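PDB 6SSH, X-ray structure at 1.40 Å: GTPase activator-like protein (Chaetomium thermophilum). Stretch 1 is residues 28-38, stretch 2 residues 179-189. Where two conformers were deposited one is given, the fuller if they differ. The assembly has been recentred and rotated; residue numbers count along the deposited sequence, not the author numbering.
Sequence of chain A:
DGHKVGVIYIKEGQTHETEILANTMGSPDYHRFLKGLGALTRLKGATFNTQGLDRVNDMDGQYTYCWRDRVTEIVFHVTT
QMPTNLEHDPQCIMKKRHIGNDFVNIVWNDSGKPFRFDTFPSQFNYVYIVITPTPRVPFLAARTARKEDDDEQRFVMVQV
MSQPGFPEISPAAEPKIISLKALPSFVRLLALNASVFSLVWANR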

ATOM      1  N   PRO A  28       1.470  12.744  -8.700  1.00 18.17           N
ATOM      2  CA  PRO A  28       0.842  12.243  -9.928  1.00 17.54           C
ATOM      3  C   PRO A  28       1.306  10.827 -10.263  1.00 16.58           C
ATOM      4  O   PRO A  28       0.463  10.007 -10.670  1.00 16.57           O
ATOM      5  N   ASP A  29       2.583  10.512 -10.104  1.00 16.29           N
ATOM      6  CA  ASP A  29       3.037   9.150 -10.426  1.00 16.74           C
ATOM      7  C   ASP A  29       2.433   8.127  -9.475  1.00 15.11           C
ATOM      8  O   ASP A  29       2.072   7.008  -9.891  1.00 15.15           O
ATOM      9  N   TYR A  30       2.281   8.490  -8.208  1.00 13.68           N
ATOM     10  CA  TYR A  30       1.612   7.620  -7.255  1.00 12.97           C
ATOM     11  C   TYR A  30       0.171   7.325  -7.646  1.00 12.57           C
ATOM     12  O   TYR A  30      -0.295   6.177  -7.631  1.00 12.62           O
ATOM     13  N   HIS A  31      -0.535   8.375  -8.074  1.00 13.39           N
ATOM     14  CA  HIS A  31      -1.917   8.180  -8.528  1.00 12.99           C
ATOM     15  C   HIS A  31      -2.020   7.330  -9.788  1.00 14.71           C
ATOM     16  O   HIS A  31      -2.910   6.521  -9.930  1.00 15.10           O
ATOM     17  N   ARG A  32      -1.091   7.494 -10.729  1.00 14.93           N
ATOM     18  CA  ARG A  32      -1.116   6.648 -11.929  1.00 16.31           C
ATOM     19  C   ARG A  32      -0.790   5.207 -11.535  1.00 14.19           C
ATOM     20  O   ARG A  32      -1.356   4.271 -12.070  1.00 14.89           O
ATOM     21  N   PHE A  33       0.064   5.018 -10.545  1.00 13.50           N
ATOM     22  CA  PHE A  33       0.390   3.689 -10.037  1.00 12.24           C
ATOM     23  C   PHE A  33      -0.858   3.040  -9.431  1.00 12.10           C
ATOM     24  O   PHE A  33      -1.141   1.882  -9.723  1.00 12.39           O
ATOM     25  N   LEU A  34      -1.636   3.761  -8.609  1.00 11.93           N
ATOM     26  CA  LEU A  34      -2.881   3.168  -8.082  1.00 12.24           C
ATOM     27  C   LEU A  34      -3.817   2.663  -9.163  1.00 12.56           C
ATOM     28  O   LEU A  34      -4.371   1.563  -9.049  1.00 13.26           O
ATOM     29  N   LYS A  35      -3.909   3.418 -10.249  1.00 13.55           N
ATOM     30  CA  LYS A  35      -4.800   3.062 -11.330  1.00 14.81           C
ATOM     31  C   LYS A  35      -4.322   1.832 -12.044  1.00 17.30           C
ATOM     32  O   LYS A  35      -5.118   1.138 -12.675  1.00 18.34           O
ATOM     33  N   GLY A  36      -3.016   1.533 -11.999  1.00 15.85           N
ATOM     34  CA  GLY A  36      -2.548   0.277 -12.540  1.00 15.90           C
ATOM     35  C   GLY A  36      -2.622  -0.909 -11.606  1.00 15.68           C
ATOM     36  O   GLY A  36      -2.669  -2.086 -12.006  1.00 16.89           O
ATOM     37  N   LEU A  37      -2.675  -0.625 -10.317  1.00 14.12           N
ATOM     38  CA  LEU A  37      -2.672  -1.633  -9.313  1.00 14.42           C
ATOM     39  C   LEU A  37      -4.000  -2.329  -9.256  1.00 12.63           C
ATOM     40  O   LEU A  37      -4.077  -3.541  -9.081  1.00 14.45           O
ATOM     41  N   GLY A  38      -5.093  -1.572  -9.415  1.00 13.78           N
ATOM     42  CA  GLY A  38      -6.406  -2.154  -9.383  1.00 13.43           C
ATOM     43  C   GLY A  38      -7.431  -1.233 -10.015  1.00 14.48           C
ATOM     44  O   GLY A  38      -7.090  -0.141 -10.489  1.00 15.34           O
ATOM     45  N   SER A 179      10.626   0.177 -13.875  1.00 16.35           N
ATOM     46  CA  SER A 179      10.007   1.305 -14.548  1.00 14.69           C
ATOM     47  C   SER A 179       8.604   1.543 -13.973  1.00 14.55           C
ATOM     48  O   SER A 179       7.958   0.631 -13.443  1.00 15.07           O
ATOM     49  N   LEU A 180       8.121   2.767 -14.120  1.00 16.20           N
ATOM     50  CA  LEU A 180       6.731   3.043 -13.738  1.00 15.21           C
ATOM     51  C   LEU A 180       5.769   2.177 -14.523  1.00 14.65           C
ATOM     52  O   LEU A 180       4.779   1.776 -13.926  1.00 15.85           O
ATOM     53  N   LYS A 181       6.040   1.887 -15.793  1.00 16.29           N
ATOM     54  CA  LYS A 181       5.142   0.991 -16.546  1.00 18.50           C
ATOM     55  C   LYS A 181       5.059  -0.399 -15.958  1.00 17.53           C
ATOM     56  O   LYS A 181       3.981  -0.976 -15.891  1.00 18.32           O
ATOM     57  N   ALA A 182       6.170  -0.961 -15.532  1.00 16.25           N
ATOM     58  CA  ALA A 182       6.210  -2.303 -14.979  1.00 14.07           C
ATOM     59  C   ALA A 182       5.789  -2.387 -13.539  1.00 14.53           C
ATOM     60  O   ALA A 182       5.498  -3.475 -13.010  1.00 15.93           O
ATOM     61  N   LEU A 183       5.744  -1.242 -12.892  1.00 13.85           N
ATOM     62  CA  LEU A 183       5.603  -1.193 -11.439  1.00 14.32           C
ATOM     63  C   LEU A 183       4.331  -1.822 -10.857  1.00 13.08           C
ATOM     64  O   LEU A 183       4.429  -2.585  -9.914  1.00 13.69           O
ATOM     65  N   PRO A 184       3.150  -1.490 -11.402  1.00 13.21           N
ATOM     66  CA  PRO A 184       1.989  -2.045 -10.696  1.00 13.88           C
ATOM     67  C   PRO A 184       1.923  -3.574 -10.757  1.00 13.59           C
ATOM     68  O   PRO A 184       1.586  -4.207  -9.745  1.00 14.58           O
ATOM     69  N   SER A 185       2.216  -4.194 -11.877  1.00 16.18           N
ATOM     70  CA  SER A 185       2.187  -5.651 -11.921  0.61 15.29           C
ATOM     71  C   SER A 185       3.263  -6.262 -11.033  1.00 15.30           C
ATOM     72  O   SER A 185       3.040  -7.318 -10.409  1.00 16.49           O
ATOM     73  N   PHE A 186       4.459  -5.659 -10.995  1.00 14.53           N
ATOM     74  CA  PHE A 186       5.538  -6.164 -10.193  1.00 13.42           C
ATOM     75  C   PHE A 186       5.193  -6.107  -8.695  1.00 13.07           C
ATOM     76  O   PHE A 186       5.337  -7.096  -7.966  1.00 13.76           O
ATOM     77  N   VAL A 187       4.702  -4.960  -8.244  1.00 12.83           N
ATOM     78  CA  VAL A 187       4.346  -4.798  -6.853  1.00 12.51           C
ATOM     79  C   VAL A 187       3.139  -5.684  -6.498  1.00 13.91           C
ATOM     80  O   VAL A 187       3.110  -6.258  -5.395  1.00 14.27           O
ATOM     81  N   ARG A 188       2.189  -5.818  -7.397  1.00 13.27           N
ATOM     82  CA  ARG A 188       1.037  -6.632  -7.065  1.00 15.07           C
ATOM     83  C   ARG A 188       1.491  -8.075  -6.902  1.00 14.89           C
ATOM     84  O   ARG A 188       1.046  -8.747  -5.957  1.00 16.71           O
ATOM     85  N   LEU A 189       2.380  -8.611  -7.755  1.00 13.84           N
ATOM     86  CA  LEU A 189       2.888  -9.944  -7.575  1.00 15.29           C
ATOM     87  C   LEU A 189       3.655 -10.092  -6.254  1.00 15.62           C
ATOM     88  O   LEU A 189       3.465 -11.075  -5.496  1.00 15.34           O
TER

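The centre of this contact is one aromatic ring set against a row of aliphatic groups. Phe-33 leaves its helix sideways to the second stretch, but a t rotamer (chi1 159°, chi2 76°) swings the ring across, so its end comes nearer than its CA-to-CB bond would suggest. There it meets three residues of the other helix. Its CD1 lies 3.7 Å from CD2 of Leu-183, its CE1 lies 3.9 Å from CA of Pro-184, and its CZ comes within 4.1 Å of CG1 of Val-187, which sits at the ring edge, near the ring plane. Leu-183 (t, p) and Val-187 (t) both point toward the first stretch and are four residues apart, about one helical turn, so a single large ring can span the interval between them.

Pro-184 is where the backbones come closest: CA of Pro-184 and CA of Leu-37 are the nearest CA pair across the stretches, 4.9 Å apart. The proline also points toward the first helix, with a C-gamma exo ring, and it lies against main chain as well as side chain. Its CB is 3.5 Å from C of Gly-36 and 3.8 Å from N of Leu-37, while its CG is 4.3 Å from CD1 of Phe-33. The rule at Gly-36 is plain. A CB there would point toward the second stretch and fall 2.6 Å from CG of Pro-184, a clash, so the absence of a side chain makes room for the proline ring. The helix axes approach to 8.5 Å and cross at -62°, and the two stretches together bury 415 Å².

Leu-37 shows that a starting direction need not decide a contact. Its CA-to-CB bond points away, yet in the t, p rotamer its end returns, and CD1 reaches 4.1 Å from CB of Arg-188. Tyr-30 and Leu-34 also point away, and neither touches the second stretch.

At the far margin, Leu-180 (m, t) points toward the first helix from the helical-like residues that precede the second helix. Its CD1 lies 3.6 Å from CG of Asp-29, so a methyl packs on a carboxylate carbon. Asp-29 (m) also points toward the second stretch but finds a charge partner within its own helix: NH2 of Arg-32 donates to OD1 of Asp-29 at 2.9 Å, a salt bridge between residues three apart in sequence, and both carboxylate oxygens are also hydrogen-bonded elsewhere in the structure.

The polar edge across the stretches belongs to Arg-188. It extends through t, t and then turns at chi3 (37°, p), bringing the guanidinium to the C-terminal end of the first helix. NH1 of Arg-188 donates to O of Gly-36 at 2.9 Å and to O of Leu-37 at 3.0 Å, with both oxygens near the guanidinium plane. One nitrogen thus serves two successive carbonyls where the helix ends and Gly-38 leaves helical geometry. Water 1 adds a second link, donating to O of Gly-36 at 3.2 Å and accepting from NH2 of Arg-188 at 3.1 Å.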

ATOM      1  CB  PRO A  28       1.305  13.249 -10.976  1.00 21.04           C
ATOM      2  CG  PRO A  28       1.385  14.573 -10.162  1.00 23.00           C
ATOM      3  CD  PRO A  28       1.993  14.118  -8.856  1.00 20.72           C
ATOM      4  CB  ASP A  29       4.566   9.056 -10.368  1.00 17.14           C
ATOM      5  CG  ASP A  29       5.259   9.693 -11.542  1.00 19.66           C
ATOM      6  OD1 ASP A  29       4.640   9.899 -12.611  1.00 18.91           O
ATOM      7  OD2 ASP A  29       6.457   9.971 -11.357  1.00 21.56           O
ATOM      8  CB  TYR A  30       1.662   8.271  -5.856  1.00 13.44           C
ATOM      9  CG  TYR A  30       0.671   7.701  -4.861  1.00 11.27           C
ATOM     10  CD1 TYR A  30       0.881   6.520  -4.185  1.00 11.06           C
ATOM     11  CD2 TYR A  30      -0.501   8.386  -4.587  1.00 12.21           C
ATOM     12  CE1 TYR A  30      -0.022   6.041  -3.261  1.00 10.93           C
ATOM     13  CE2 TYR A  30      -1.388   7.925  -3.669  1.00 11.74           C
ATOM     14  CZ  TYR A  30      -1.175   6.771  -2.995  1.00  9.70           C
ATOM     15  OH  TYR A  30      -2.067   6.284  -2.069  1.00 10.34           O
ATOM     16  CB  HIS A  31      -2.648   9.524  -8.660  1.00 14.19           C
ATOM     17  CG  HIS A  31      -3.014  10.074  -7.311  1.00 13.00           C
ATOM     18  ND1 HIS A  31      -4.056   9.550  -6.575  1.00 15.47           N
ATOM     19  CD2 HIS A  31      -2.430  11.005  -6.519  1.00 13.66           C
ATOM     20  CE1 HIS A  31      -4.110  10.155  -5.394  1.00 14.76           C
ATOM     21  NE2 HIS A  31      -3.150  11.053  -5.334  1.00 14.96           N
ATOM     22  CB  ARG A  32      -0.169   7.179 -12.981  1.00 19.01           C
ATOM     23  CG  ARG A  32      -0.745   8.368 -13.726  1.00 24.90           C
ATOM     24  CD  ARG A  32       0.179   8.734 -14.915  1.00 30.15           C
ATOM     25  NE  ARG A  32       1.342   9.459 -14.425  1.00 31.39           N
ATOM     26  CZ  ARG A  32       1.393  10.784 -14.260  1.00 34.24           C
ATOM     27  NH1 ARG A  32       0.342  11.545 -14.561  1.00 37.07           N
ATOM     28  NH2 ARG A  32       2.476  11.359 -13.757  1.00 31.00           N
ATOM     29  CB  PHE A  33       1.503   3.801  -8.994  1.00 11.80           C
ATOM     30  CG  PHE A  33       1.613   2.638  -8.053  1.00 11.63           C
ATOM     31  CD1 PHE A  33       2.177   1.452  -8.483  1.00 12.48           C
ATOM     32  CD2 PHE A  33       1.172   2.717  -6.724  1.00 12.87           C
ATOM     33  CE1 PHE A  33       2.253   0.383  -7.646  1.00 13.70           C
ATOM     34  CE2 PHE A  33       1.294   1.608  -5.896  1.00 14.60           C
ATOM     35  CZ  PHE A  33       1.850   0.488  -6.357  1.00 14.05           C
ATOM     36  CB  LEU A  34      -3.638   4.229  -7.289  1.00 11.63           C
ATOM     37  CG  LEU A  34      -3.002   4.654  -5.944  1.00 12.69           C
ATOM     38  CD1 LEU A  34      -3.936   5.687  -5.310  1.00 12.41           C
ATOM     39  CD2 LEU A  34      -2.790   3.487  -5.025  1.00 14.24           C
ATOM     40  CB  LYS A  35      -4.934   4.242 -12.297  1.00 18.34           C
ATOM     41  CG  LYS A  35      -5.697   5.383 -11.703  1.00 21.83           C
ATOM     42  CD  LYS A  35      -5.763   6.558 -12.672  1.00 30.02           C
ATOM     43  CE  LYS A  35      -6.231   7.823 -11.989  1.00 40.96           C
ATOM     44  NZ  LYS A  35      -6.442   8.944 -12.965  1.00 44.20           N
ATOM     45  CB  LEU A  37      -2.414  -0.944  -7.972  1.00 20.19           C
ATOM     46  CG  LEU A  37      -1.999  -1.783  -6.828  1.00 21.07           C
ATOM     47  CD1 LEU A  37      -0.683  -2.556  -7.094  1.00 15.27           C
ATOM     48  CD2 LEU A  37      -1.851  -0.850  -5.629  1.00 15.23           C
ATOM     49  CB  SER A 179       9.942   1.091 -16.054  1.00 17.41           C
ATOM     50  OG  SER A 179       8.940   0.097 -16.337  1.00 17.73           O
ATOM     51  CB  LEU A 180       6.370   4.519 -13.959  1.00 16.91           C
ATOM     52  CG  LEU A 180       7.080   5.471 -13.011  1.00 20.01           C
ATOM     53  CD1 LEU A 180       6.718   6.916 -13.356  1.00 23.34           C
ATOM     54  CD2 LEU A 180       6.757   5.174 -11.574  1.00 20.74           C
ATOM     55  CB  LYS A 181       5.598   0.915 -18.001  1.00 20.38           C
ATOM     56  CG  LYS A 181       4.627   0.165 -18.933  1.00 25.27           C
ATOM     57  CD  LYS A 181       5.169   0.103 -20.360  1.00 30.27           C
ATOM     58  CE  LYS A 181       4.143  -0.520 -21.317  1.00 35.71           C
ATOM     59  NZ  LYS A 181       2.814   0.164 -21.260  1.00 39.71           N
ATOM     60  CB  ALA A 182       7.596  -2.859 -15.108  1.00 16.86           C
ATOM     61  CB  LEU A 183       5.821   0.243 -10.969  1.00 13.30           C
ATOM     62  CG  LEU A 183       5.804   0.381  -9.448  1.00 13.48           C
ATOM     63  CD1 LEU A 183       7.016  -0.370  -8.816  1.00 14.11           C
ATOM     64  CD2 LEU A 183       5.802   1.893  -9.099  1.00 14.94           C
ATOM     65  CB  PRO A 184       0.799  -1.468 -11.477  1.00 18.04           C
ATOM     66  CG  PRO A 184       1.318  -0.360 -12.309  1.00 18.89           C
ATOM     67  CD  PRO A 184       2.804  -0.503 -12.434  1.00 15.30           C
ATOM     68  CB  SER A 185       2.251  -6.169 -13.354  0.61 21.03           C
ATOM     69  OG  SER A 185       3.459  -5.826 -13.965  0.61 21.15           O
ATOM     70  CB  PHE A 186       6.815  -5.371 -10.482  1.00 14.34           C
ATOM     71  CG  PHE A 186       8.024  -5.862  -9.762  1.00 15.62           C
ATOM     72  CD1 PHE A 186       8.663  -7.010 -10.149  1.00 18.92           C
ATOM     73  CD2 PHE A 186       8.584  -5.139  -8.744  1.00 16.69           C
ATOM     74  CE1 PHE A 186       9.816  -7.454  -9.503  1.00 20.55           C
ATOM     75  CE2 PHE A 186       9.722  -5.589  -8.092  1.00 18.52           C
ATOM     76  CZ  PHE A 186      10.317  -6.741  -8.478  1.00 18.49           C
ATOM     77  CB  VAL A 187       4.077  -3.305  -6.554  1.00 14.20           C
ATOM     78  CG1 VAL A 187       3.404  -3.155  -5.206  1.00 14.35           C
ATOM     79  CG2 VAL A 187       5.376  -2.565  -6.570  1.00 15.42           C
ATOM     80  CB  ARG A 188      -0.045  -6.475  -8.158  1.00 17.44           C
ATOM     81  CG  ARG A 188      -1.386  -6.975  -7.763  1.00 18.25           C
ATOM     82  CD  ARG A 188      -2.408  -6.798  -8.869  1.00 16.52           C
ATOM     83  NE  ARG A 188      -1.892  -7.004 -10.201  1.00 23.24           N
ATOM     84  CZ  ARG A 188      -1.818  -6.091 -11.161  1.00 16.81           C
ATOM     85  NH1 ARG A 188      -2.249  -4.817 -11.037  1.00 20.94           N
ATOM     86  NH2 ARG A 188      -1.269  -6.483 -12.256  1.00 20.67           N
ATOM     87  CB  LEU A 189       3.762 -10.340  -8.779  1.00 18.89           C
ATOM     88  CG  LEU A 189       4.200 -11.783  -8.713  1.00 22.00           C
ATOM     89  CD1 LEU A 189       2.998 -12.661  -8.642  1.00 28.31           C
ATOM     90  CD2 LEU A 189       5.085 -12.110  -9.949  1.00 27.84           C
TER
HETATM   91  O   HOH W   1      -1.635  -4.103 -14.221  1.00 41.13           O